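Local coordinates for fibrinogen-binding protein (Staphylococcus aureus subsp. aureus, PDB 3T49) that probably inhibits the C3b-containing complement C3 convertase, as a secreted staphylococcal virulence factor of the SCIN family folded as a small helical bundle, at residues A[8-11]-A[12-16]; A[31-34]-A[35-39]; A[60-63]-A[64-68]. All coordinates share one frame; numbering follows the deposited sequence.

From the N terminus, contact 1 (8-11 with 12-16) spans the last turns of helix 5-13 and the bend that leads into helix 16-22. Contact 2 (31-34 with 35-39) follows on helix 28-47 and contact 3 (60-63 with 64-68) on helix 50-72. All three are local, each made within one continuous piece of chain, so none closes a long loop; they run in series without nesting or crossing. What ties them together is bundle packing: Leu12 O meets Tyr64 OH between contacts 1 and 3, Ile34 lies against Ile63 and Ile67 between contacts 2 and 3, and Leu13 CD2 packs against the CA of Glu38 between contacts 1 and 2.

Contact 1: residues A[8-11]-A[12-16]; sequences ELRT and LLNKS
The C-terminal turns of helix 5-13, where the first helix of the bundle gives way to a bend, carry Arg10 forward over Leu13, with Asn14 at its edge. The Arg10 chain is bent at chi2 (46°) and chi3 (68°), which tips the guanidinium toward the next turn, over the Leu13 methyl. One face of the group receives that methyl, Leu13 CD1, which stands over its centre 3.9 Å from Arg10 CZ. Asn14 OD1 is near the guanidinium plane, but the closest side-chain approach is carbon to oxygen, Arg10 CD to Asn14 OD1 at 3.5 Å. Thr11 and Lys15 run side by side, with Thr11 CG2 3.9 Å from Lys15 NZ. The backbone holds the helix together through Leu13 N to Leu9 O (2.9 Å), and Asn14 N still reaches Arg10 O at 2.9 Å, though the bond is bent, with an N-H...O angle of 136°. At the bend, Leu13 O accepts from Ser16 N at 3.0 Å. Around this turn, Leu9 and Leu13 pack on Ala41 of helix 28-47, while Leu12 lies on Lys57 and Glu61 of helix 50-72.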
loop_
_atom_site.group_PDB
_atom_site.type_symbol
_atom_site.label_atom_id
_atom_site.label_comp_id
_atom_site.label_asym_id
_atom_site.label_seq_id
_atom_site.Cartn_x
_atom_site.Cartn_y
_atom_site.Cartn_z
ATOM N N GLU A 8 -0.463 -11.489 4.590
ATOM C CA GLU A 8 0.509 -10.394 4.733
ATOM C C GLU A 8 -0.028 -9.176 3.981
ATOM O O GLU A 8 -0.006 -8.032 4.464
ATOM C CB GLU A 8 1.886 -10.785 4.190
ATOM C CG GLU A 8 2.616 -11.878 4.995
ATOM C CD GLU A 8 3.944 -12.273 4.356
ATOM O OE1 GLU A 8 4.061 -12.162 3.111
ATOM O OE2 GLU A 8 4.866 -12.696 5.094
ATOM N N LEU A 9 -0.595 -9.414 2.811
ATOM C CA LEU A 9 -1.096 -8.320 1.988
ATOM C C LEU A 9 -2.336 -7.705 2.614
ATOM O O LEU A 9 -2.469 -6.484 2.627
ATOM C CB LEU A 9 -1.362 -8.814 0.580
ATOM C CG LEU A 9 -1.854 -7.778 -0.407
ATOM C CD1 LEU A 9 -0.938 -6.549 -0.488
ATOM C CD2 LEU A 9 -2.026 -8.427 -1.769
ATOM N N ARG A 10 -3.257 -8.494 3.162
ATOM C CA ARG A 10 -4.399 -7.931 3.857
ATOM C C ARG A 10 -3.964 -7.053 5.052
ATOM O O ARG A 10 -4.550 -5.986 5.268
ATOM C CB ARG A 10 -5.363 -9.066 4.281
ATOM C CG ARG A 10 -6.661 -8.603 4.998
ATOM C CD ARG A 10 -7.401 -7.433 4.343
ATOM N NE ARG A 10 -8.011 -7.771 3.050
ATOM C CZ ARG A 10 -8.744 -6.947 2.307
ATOM N NH1 ARG A 10 -8.949 -5.694 2.696
ATOM N NH2 ARG A 10 -9.254 -7.354 1.152
ATOM N N THR A 11 -2.970 -7.502 5.806
ATOM C CA THR A 11 -2.460 -6.719 6.931
ATOM C C THR A 11 -1.981 -5.360 6.434
ATOM O O THR A 11 -2.260 -4.329 7.057
ATOM C CB THR A 11 -1.363 -7.470 7.655
ATOM O OG1 THR A 11 -1.954 -8.628 8.286
ATOM C CG2 THR A 11 -0.695 -6.611 8.725
ATOM N N LEU A 12 -1.275 -5.331 5.307
ATOM C CA LEU A 12 -0.836 -4.043 4.744
ATOM C C LEU A 12 -2.021 -3.209 4.311
ATOM O O LEU A 12 -2.041 -1.988 4.546
ATOM C CB LEU A 12 0.152 -4.244 3.594
ATOM C CG LEU A 12 1.511 -4.751 4.018
ATOM C CD1 LEU A 12 2.213 -5.334 2.796
ATOM C CD2 LEU A 12 2.377 -3.704 4.652
ATOM N N LEU A 13 -3.009 -3.831 3.669
ATOM C CA LEU A 13 -4.209 -3.111 3.230
ATOM C C LEU A 13 -4.957 -2.509 4.395
ATOM O O LEU A 13 -5.593 -1.449 4.267
ATOM C CB LEU A 13 -5.154 -4.023 2.468
ATOM C CG LEU A 13 -4.829 -4.219 1.020
ATOM C CD1 LEU A 13 -5.803 -5.281 0.440
ATOM C CD2 LEU A 13 -4.966 -2.855 0.285
ATOM N N ASN A 14 -4.880 -3.161 5.548
ATOM C CA ASN A 14 -5.635 -2.661 6.694
ATOM C C ASN A 14 -5.097 -1.322 7.190
ATOM O O ASN A 14 -5.795 -0.629 7.907
ATOM C CB ASN A 14 -5.645 -3.672 7.847
ATOM C CG ASN A 14 -6.535 -4.891 7.573
ATOM O OD1 ASN A 14 -7.384 -4.874 6.704
ATOM N ND2 ASN A 14 -6.312 -5.944 8.356
ATOM N N LYS A 15 -3.870 -0.970 6.807
ATOM C CA LYS A 15 -3.286 0.338 7.143
ATOM C C LYS A 15 -3.406 1.361 6.027
ATOM O O LYS A 15 -3.010 2.512 6.204
ATOM C CB LYS A 15 -1.801 0.180 7.473
ATOM C CG LYS A 15 -1.489 -0.943 8.407
ATOM C CD LYS A 15 0.015 -0.965 8.704
ATOM C CE LYS A 15 0.522 -2.381 9.013
ATOM N NZ LYS A 15 -0.267 -3.020 10.078
ATOM N N SER A 16 -3.935 0.975 4.880
ATOM C CA SER A 16 -3.880 1.861 3.716
ATOM C C SER A 16 -4.662 3.156 3.858
ATOM O O SER A 16 -4.204 4.204 3.411
ATOM C CB SER A 16 -4.280 1.118 2.428
ATOM O OG SER A 16 -5.620 0.628 2.488
#

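Contact 2: residues A[31-34]-A[35-39]; sequences KRTI and MMNEY. With SO4 (sulfate ion), chain F; SO4 (sulfate ion), chain G.
Asn37 reaches back one turn to Thr33 in the middle of helix 28-47, one of the long helices of the bundle. Asn37 CB starts 3.6 Å from Thr33 O. CG lies beside the backbone N (chi1 -76°), which swings the amide toward the preceding turn, and Asn37 ND2 then donates to Thr33 O at 3.0 Å while passing Thr33 CG2 at 3.9 Å. The same oxygen also accepts from Asn37 N, the two donors coming from opposite faces of its carbonyl plane, so one buried asparagine grips one carbonyl twice. Thr33 OG1 turns instead to Tyr29 O, and helix 50-72 covers this side with Ala59 and Leu60 against Asn37. Round the helix, Glu38 crosses Ile34, Glu38 OE2 lying 3.5 Å from Ile34 CG2. Two sulfate ions, probably from the crystallisation liquor, sit at the exposed basic side chains: Lys31 NZ holds one through O4, with a weak second bond to O1. Arg32 takes the other at the edge of its guanidinium, sulfur in plane, as a bidentate pair: Arg32 NE gives to O1 of that sulfate at 2.8 Å, and Arg32 NH2 to its O3 at 2.9 Å, with an N-H...O angle of 169°.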
loop_
_atom_site.group_PDB
_atom_site.type_symbol
_atom_site.label_atom_id
_atom_site.label_comp_id
_atom_site.label_asym_id
_atom_site.label_seq_id
_atom_site.Cartn_x
_atom_site.Cartn_y
_atom_site.Cartn_z
ATOM N N LYS A 31 -0.534 9.797 -1.816
ATOM C CA LYS A 31 -1.881 9.234 -1.790
ATOM C C LYS A 31 -2.226 8.495 -3.077
ATOM O O LYS A 31 -2.837 7.426 -3.039
ATOM C CB LYS A 31 -2.898 10.320 -1.498
ATOM C CG LYS A 31 -4.284 9.725 -1.223
ATOM C CD LYS A 31 -5.280 10.773 -0.781
ATOM C CE LYS A 31 -6.694 10.215 -0.904
ATOM N NZ LYS A 31 -7.169 10.253 -2.348
ATOM N N ARG A 32 -1.853 9.030 -4.228
ATOM C CA ARG A 32 -2.225 8.330 -5.451
ATOM C C ARG A 32 -1.478 7.015 -5.616
ATOM O O ARG A 32 -2.037 6.075 -6.174
ATOM C CB ARG A 32 -2.184 9.220 -6.705
ATOM C CG ARG A 32 -0.822 9.565 -7.216
ATOM C CD ARG A 32 -0.863 10.106 -8.686
ATOM N NE ARG A 32 0.460 10.644 -9.005
ATOM C CZ ARG A 32 0.841 11.895 -8.775
ATOM N NH1 ARG A 32 0.030 12.789 -8.260
ATOM N NH2 ARG A 32 2.084 12.239 -9.069
ATOM N N THR A 33 -0.268 6.902 -5.057
ATOM C CA THR A 33 0.446 5.638 -5.068
ATOM C C THR A 33 -0.235 4.615 -4.135
ATOM O O THR A 33 -0.393 3.436 -4.482
ATOM C CB THR A 33 1.938 5.853 -4.735
ATOM O OG1 THR A 33 2.490 6.755 -5.700
ATOM C CG2 THR A 33 2.686 4.538 -4.794
ATOM N N ILE A 34 -0.672 5.086 -2.980
ATOM C CA ILE A 34 -1.441 4.219 -2.109
ATOM C C ILE A 34 -2.728 3.733 -2.800
ATOM O O ILE A 34 -3.036 2.546 -2.799
ATOM C CB ILE A 34 -1.766 4.905 -0.799
ATOM C CG1 ILE A 34 -0.489 5.166 0.010
ATOM C CG2 ILE A 34 -2.735 4.035 0.000
ATOM C CD1 ILE A 34 -0.677 6.165 1.122
ATOM N N MET A 35 -3.461 4.637 -3.457
ATOM C CA MET A 35 -4.750 4.278 -4.066
ATOM C C MET A 35 -4.579 3.311 -5.212
ATOM O O MET A 35 -5.365 2.378 -5.373
ATOM C CB MET A 35 -5.473 5.540 -4.539
ATOM C CG MET A 35 -5.796 6.527 -3.438
ATOM S SD MET A 35 -6.778 5.830 -2.087
ATOM C CE MET A 35 -8.239 5.329 -2.974
ATOM N N MET A 36 -3.524 3.501 -6.017
ATOM C CA MET A 36 -3.207 2.551 -7.072
ATOM C C MET A 36 -2.984 1.155 -6.488
ATOM O O MET A 36 -3.468 0.147 -7.018
ATOM C CB MET A 36 -1.966 2.991 -7.858
ATOM C CG MET A 36 -1.467 1.976 -8.865
ATOM S SD MET A 36 -2.574 1.667 -10.210
ATOM C CE MET A 36 -2.167 3.051 -11.267
ATOM N N ASN A 37 -2.219 1.099 -5.411
ATOM C CA ASN A 37 -1.918 -0.201 -4.855
ATOM C C ASN A 37 -3.027 -0.803 -4.036
ATOM O O ASN A 37 -3.066 -2.016 -3.902
ATOM C CB ASN A 37 -0.598 -0.155 -4.146
ATOM C CG ASN A 37 0.542 -0.151 -5.134
ATOM O OD1 ASN A 37 0.815 -1.168 -5.780
ATOM N ND2 ASN A 37 1.185 0.992 -5.297
ATOM N N GLU A 38 -3.962 0.001 -3.546
ATOM C CA GLU A 38 -5.177 -0.546 -2.977
ATOM C C GLU A 38 -5.905 -1.306 -4.044
ATOM O O GLU A 38 -6.355 -2.434 -3.839
ATOM C CB GLU A 38 -6.086 0.560 -2.453
ATOM C CG GLU A 38 -5.577 1.193 -1.180
ATOM C CD GLU A 38 -6.441 2.355 -0.728
ATOM O OE1 GLU A 38 -7.525 2.599 -1.320
ATOM O OE2 GLU A 38 -6.066 3.033 0.242
ATOM N N TYR A 39 -6.048 -0.694 -5.209
ATOM C CA TYR A 39 -6.743 -1.342 -6.317
ATOM C C TYR A 39 -6.049 -2.632 -6.736
ATOM O O TYR A 39 -6.694 -3.677 -6.903
ATOM C CB TYR A 39 -6.835 -0.375 -7.508
ATOM C CG TYR A 39 -7.267 -1.015 -8.799
ATOM C CD1 TYR A 39 -8.584 -1.309 -9.031
ATOM C CD2 TYR A 39 -6.332 -1.340 -9.765
ATOM C CE1 TYR A 39 -8.991 -1.895 -10.231
ATOM C CE2 TYR A 39 -6.725 -1.928 -10.970
ATOM C CZ TYR A 39 -8.057 -2.203 -11.178
ATOM O OH TYR A 39 -8.468 -2.789 -12.363
HETATM S S SO4 F . 3.220 8.920 -10.822
HETATM O O1 SO4 F . 1.992 8.557 -10.119
HETATM O O2 SO4 F . 2.966 8.892 -12.259
HETATM O O3 SO4 F . 3.646 10.251 -10.413
HETATM O O4 SO4 F . 4.264 7.955 -10.496
HETATM S S SO4 G . -8.024 13.858 -1.860
HETATM O O1 SO4 G . -8.681 12.668 -1.328
HETATM O O2 SO4 G . -9.026 14.736 -2.458
HETATM O O3 SO4 G . -7.331 14.584 -0.800
HETATM O O4 SO4 G . -7.065 13.452 -2.877
#

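Contact 3: residues A[60-63]-A[64-68]; sequences LEKI and YKEID
Ile63, Tyr64 and Glu66 carry this piece of helix 50-72, the last and longest helix of the bundle, and each meets the turn before or after it in its own way. The Tyr64 ring is laid back along the helix with one face over the carbonyl of Leu60: Leu60 O lies above the ring, offset toward the rim, 3.2 Å from Tyr64 CG. That oxygen is also the regular helical acceptor of Tyr64 N, so it serves the backbone while it touches the ring. The Leu60 side chain runs beside the ring in the same direction, its CD2 4.0 Å from Tyr64 CZ. Ile63 CG2 comes to the ring obliquely, 3.8 Å from Tyr64 CD1.

With CG1 opposite the backbone N (chi1 -162°), Ile63 brings its CD1 up beside one carboxylate oxygen, 3.3 Å from Glu66 OE1, and its CG1 touches Ile67 CD1 one turn on. Glu66 in turn takes Lys62 in an i to i+4 salt bridge, Lys62 NZ reaching Glu66 OE2 at 2.9 Å on its syn side, 18° out of the carboxylate plane. A bend at the end of the lysine chain (chi4 -80°) brings NZ round to that oxygen. A water accepts from Lys62 NZ and donates to Glu66 OE1 at 2.8 Å, so the lysine holds both carboxylate oxygens, one directly and one through the water.

Away from this bridge, Ile63 and Ile67 pack on helix 28-47 at Tyr30 and Ile34, Tyr64 stacks with Tyr19 of helix 16-22, and its hydroxyl bonds Leu12 O of helix 5-13.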
loop_
_atom_site.group_PDB
_atom_site.type_symbol
_atom_site.label_atom_id
_atom_site.label_comp_id
_atom_site.label_asym_id
_atom_site.label_seq_id
_atom_site.Cartn_x
_atom_site.Cartn_y
_atom_site.Cartn_z
ATOM N N LEU A 60 3.332 -1.408 -1.438
ATOM C CA LEU A 60 2.776 -0.835 -0.216
ATOM C C LEU A 60 3.846 -0.684 0.866
ATOM O O LEU A 60 3.929 0.350 1.529
ATOM C CB LEU A 60 1.584 -1.660 0.304
ATOM C CG LEU A 60 0.307 -1.523 -0.521
ATOM C CD1 LEU A 60 -0.710 -2.580 -0.082
ATOM C CD2 LEU A 60 -0.262 -0.106 -0.386
ATOM N N GLU A 61 4.670 -1.698 1.095
ATOM C CA GLU A 61 5.766 -1.571 2.049
ATOM C C GLU A 61 6.651 -0.385 1.681
ATOM O O GLU A 61 7.073 0.390 2.562
ATOM C CB GLU A 61 6.603 -2.871 2.100
ATOM C CG GLU A 61 5.848 -4.010 2.743
ATOM C CD GLU A 61 6.579 -5.327 2.658
ATOM O OE1 GLU A 61 7.513 -5.423 1.834
ATOM O OE2 GLU A 61 6.178 -6.267 3.385
ATOM N N LYS A 62 6.934 -0.211 0.403
ATOM C CA LYS A 62 7.818 0.857 -0.052
ATOM C C LYS A 62 7.185 2.235 0.245
ATOM O O LYS A 62 7.860 3.133 0.780
ATOM C CB LYS A 62 8.105 0.725 -1.549
ATOM C CG LYS A 62 9.035 1.797 -2.129
ATOM C CD LYS A 62 9.260 1.535 -3.635
ATOM C CE LYS A 62 10.232 2.527 -4.262
ATOM N NZ LYS A 62 9.558 3.819 -4.565
ATOM N N ILE A 63 5.920 2.437 -0.132
ATOM C CA ILE A 63 5.297 3.754 0.041
ATOM C C ILE A 63 5.067 4.065 1.532
ATOM O O ILE A 63 5.226 5.214 1.956
ATOM C CB ILE A 63 4.002 3.910 -0.823
ATOM C CG1 ILE A 63 3.607 5.391 -1.005
ATOM C CG2 ILE A 63 2.827 3.108 -0.235
ATOM C CD1 ILE A 63 4.583 6.195 -1.839
ATOM N N TYR A 64 4.740 3.073 2.354
ATOM C CA TYR A 64 4.581 3.310 3.780
ATOM C C TYR A 64 5.911 3.734 4.387
ATOM O O TYR A 64 5.949 4.622 5.234
ATOM C CB TYR A 64 4.075 2.051 4.495
ATOM C CG TYR A 64 2.677 1.599 4.140
ATOM C CD1 TYR A 64 1.798 2.380 3.395
ATOM C CD2 TYR A 64 2.232 0.365 4.575
ATOM C CE1 TYR A 64 0.522 1.926 3.095
ATOM C CE2 TYR A 64 0.962 -0.087 4.291
ATOM C CZ TYR A 64 0.111 0.687 3.544
ATOM O OH TYR A 64 -1.164 0.231 3.245
ATOM N N LYS A 65 7.015 3.086 4.014
ATOM C CA LYS A 65 8.347 3.447 4.523
ATOM C C LYS A 65 8.700 4.862 4.091
ATOM O O LYS A 65 9.248 5.631 4.905
ATOM C CB LYS A 65 9.388 2.443 4.029
ATOM C CG LYS A 65 10.762 2.706 4.637
ATOM C CD LYS A 65 11.729 1.564 4.296
ATOM C CE LYS A 65 13.027 1.717 5.113
ATOM N NZ LYS A 65 14.055 0.699 4.789
ATOM N N GLU A 66 8.431 5.216 2.835
ATOM C CA GLU A 66 8.709 6.571 2.342
ATOM C C GLU A 66 7.944 7.618 3.148
ATOM O O GLU A 66 8.509 8.660 3.534
ATOM C CB GLU A 66 8.411 6.711 0.847
ATOM C CG GLU A 66 9.466 6.032 0.017
ATOM C CD GLU A 66 9.085 5.738 -1.403
ATOM O OE1 GLU A 66 7.896 5.726 -1.730
ATOM O OE2 GLU A 66 10.005 5.430 -2.201
ATOM N N ILE A 67 6.676 7.352 3.411
ATOM C CA ILE A 67 5.846 8.286 4.151
ATOM C C ILE A 67 6.340 8.394 5.580
ATOM O O ILE A 67 6.496 9.517 6.100
ATOM C CB ILE A 67 4.378 7.862 4.082
ATOM C CG1 ILE A 67 3.841 8.088 2.662
ATOM C CG2 ILE A 67 3.560 8.627 5.098
ATOM C CD1 ILE A 67 2.503 7.406 2.420
ATOM N N ASP A 68 6.630 7.279 6.228
ATOM C CA ASP A 68 7.170 7.301 7.573
ATOM C C ASP A 68 8.475 8.116 7.633
ATOM O O ASP A 68 8.675 8.925 8.549
ATOM C CB ASP A 68 7.477 5.889 8.088
ATOM C CG ASP A 68 6.250 5.097 8.460
ATOM O OD1 ASP A 68 5.179 5.674 8.615
ATOM O OD2 ASP A 68 6.398 3.846 8.668
HETATM O O HOH W 1 6.903 4.558 -4.055
#